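Local coordinates for rieske iron-sulfur protein soxF (Sulfolobus acidocaldarius, PDB 1JM1) that probably carries electrons in the respiratory chain through a Rieske-type [2Fe-2S] cluster held in its soluble domain, at residues C94-C99 with P125-I130. Residues are numbered along the deposited sequence; the frame is centred on the assembly and turned at random. Where two conformers were deposited one is given.
With FES (Fe2/s2 (inorganic) cluster), chain C.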
loop_
_atom_site.group_PDB
_atom_site.type_symbol
_atom_site.label_atom_id
_atom_site.label_comp_id
_atom_site.label_asym_id
_atom_site.label_seq_id
_atom_site.Cartn_x
_atom_site.Cartn_y
_atom_site.Cartn_z
ATOM N N CYS A 94 -7.684 5.358 -4.109
ATOM C CA CYS A 94 -7.654 5.199 -5.537
ATOM C C CYS A 94 -7.189 6.454 -6.239
ATOM O O CYS A 94 -7.614 7.566 -5.907
ATOM C CB CYS A 94 -9.094 4.855 -5.989
ATOM S SG CYS A 94 -9.199 4.402 -7.735
ATOM N N VAL A 95 -6.297 6.282 -7.224
ATOM C CA VAL A 95 -5.725 7.419 -7.964
ATOM C C VAL A 95 -6.553 7.784 -9.196
ATOM O O VAL A 95 -6.153 8.668 -9.958
ATOM C CB VAL A 95 -4.248 7.227 -8.268
ATOM C CG1 VAL A 95 -3.430 7.293 -6.962
ATOM C CG2 VAL A 95 -3.928 5.952 -9.004
ATOM N N HIS A 96 -7.712 7.166 -9.403
ATOM C CA HIS A 96 -8.671 7.643 -10.396
ATOM C C HIS A 96 -9.420 8.847 -9.828
ATOM O O HIS A 96 -9.179 9.979 -10.245
ATOM C CB HIS A 96 -9.613 6.538 -10.793
ATOM C CG HIS A 96 -10.696 7.023 -11.735
ATOM N ND1 HIS A 96 -12.030 6.842 -11.450
ATOM C CD2 HIS A 96 -10.556 7.744 -12.883
ATOM C CE1 HIS A 96 -12.681 7.428 -12.430
ATOM N NE2 HIS A 96 -11.848 7.978 -13.307
ATOM N N LEU A 97 -10.304 8.617 -8.850
ATOM C CA LEU A 97 -11.158 9.670 -8.294
ATOM C C LEU A 97 -11.241 9.592 -6.808
ATOM O O LEU A 97 -12.169 10.144 -6.179
ATOM C CB LEU A 97 -12.545 9.687 -8.954
ATOM C CG LEU A 97 -13.064 11.042 -9.385
ATOM C CD1 LEU A 97 -12.165 11.701 -10.457
ATOM C CD2 LEU A 97 -14.493 10.895 -9.843
ATOM N N GLY A 98 -10.238 9.011 -6.108
ATOM C CA GLY A 98 -10.122 9.197 -4.686
ATOM C C GLY A 98 -11.039 8.376 -3.833
ATOM O O GLY A 98 -11.134 8.650 -2.607
ATOM N N CYS A 99 -11.722 7.358 -4.373
ATOM C CA CYS A 99 -12.401 6.447 -3.468
ATOM C C CYS A 99 -11.409 5.681 -2.616
ATOM O O CYS A 99 -10.292 5.405 -3.037
ATOM C CB CYS A 99 -13.277 5.457 -4.267
ATOM S SG CYS A 99 -14.801 6.310 -4.799
ATOM N N PRO A 125 -14.510 -0.080 -6.164
ATOM C CA PRO A 125 -15.954 -0.136 -6.453
ATOM C C PRO A 125 -16.454 1.070 -7.211
ATOM O O PRO A 125 -17.563 0.974 -7.789
ATOM C CB PRO A 125 -16.568 -0.177 -5.044
ATOM C CG PRO A 125 -15.564 0.550 -4.180
ATOM C CD PRO A 125 -14.207 0.115 -4.746
ATOM N N CYS A 126 -15.796 2.205 -7.198
ATOM C CA CYS A 126 -16.425 3.396 -7.751
ATOM C C CYS A 126 -16.513 3.355 -9.264
ATOM O O CYS A 126 -17.588 3.555 -9.817
ATOM C CB CYS A 126 -15.720 4.653 -7.222
ATOM S SG CYS A 126 -16.015 4.792 -5.426
ATOM N N HIS A 127 -15.394 3.063 -9.953
ATOM C CA HIS A 127 -15.390 3.021 -11.427
ATOM C C HIS A 127 -14.615 1.814 -11.950
ATOM O O HIS A 127 -14.370 1.736 -13.148
ATOM C CB HIS A 127 -14.945 4.319 -12.128
ATOM C CG HIS A 127 -15.478 5.548 -11.456
ATOM N ND1 HIS A 127 -14.765 6.137 -10.413
ATOM C CD2 HIS A 127 -16.629 6.198 -11.614
ATOM C CE1 HIS A 127 -15.522 7.133 -9.998
ATOM N NE2 HIS A 127 -16.642 7.207 -10.689
ATOM N N GLY A 128 -14.268 0.831 -11.121
ATOM C CA GLY A 128 -13.729 -0.420 -11.607
ATOM C C GLY A 128 -12.253 -0.410 -11.962
ATOM O O GLY A 128 -11.773 -1.343 -12.652
ATOM N N SER A 129 -11.458 0.540 -11.474
ATOM C CA SER A 129 -10.013 0.427 -11.601
ATOM C C SER A 129 -9.522 -0.806 -10.885
ATOM O O SER A 129 -9.942 -1.089 -9.764
ATOM C CB SER A 129 -9.309 1.663 -11.046
ATOM O OG SER A 129 -9.634 2.805 -11.757
ATOM N N ILE A 130 -8.609 -1.540 -11.533
ATOM C CA ILE A 130 -7.990 -2.726 -10.935
ATOM C C ILE A 130 -6.486 -2.531 -10.939
ATOM O O ILE A 130 -5.889 -2.341 -11.999
ATOM C CB ILE A 130 -8.389 -4.030 -11.622
ATOM C CG1 ILE A 130 -9.944 -4.179 -11.663
ATOM C CG2 ILE A 130 -7.737 -5.218 -10.936
ATOM C CD1 ILE A 130 -10.426 -5.454 -12.341
HETATM FE FE1 FES C . -11.527 4.221 -7.978
HETATM FE FE2 FES C . -12.802 5.720 -9.855
HETATM S S1 FES C . -12.089 3.590 -10.082
HETATM S S2 FES C . -12.343 6.315 -7.727
#
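His-96 and His-127, one from each loop, bind the same iron of a [2Fe-2S] cluster. ND1 of His-96 and ND1 of His-127 each lie 2.1 Å from FE2. The two ND1 atoms are 3.0 Å apart, a closeness imposed by the shared metal and not by a hydrogen bond. The rings form an offset edge-to-face pair, with the edge of His-96 turned toward the face of His-127 and the planes at 80°. With CG anti to N (chi1 175°) and beside the carbonyl carbon, the His-96 ring extends toward the other loop and presents ND1 to FE2. The other iron, FE1, takes SG of Cys-94 and, from just before 125-130, SG of Cys-124. Two cysteines on one iron and two histidines on the other define a Rieske cluster; 94-99 and 125-130 belong to the two loops that bind it. A disulfide, also characteristic of many Rieske proteins, ties them together: SG of Cys-99 and SG of Cys-126 are 2.0 Å apart. OG of Ser-129 comes within 3.1 Å of the bridging sulfide S1 and is weakly hydrogen-bonded to the backbone N of Ala-144. N of His-96 donates a nearly straight N-H...S hydrogen bond (163°) to SG of Cys-94, 3.6 Å away; it may lower the charge density on this sulfur. Leu-97 flanks the exposed His-127 ring, its CD2 3.9 Å from CE1 of that histidine.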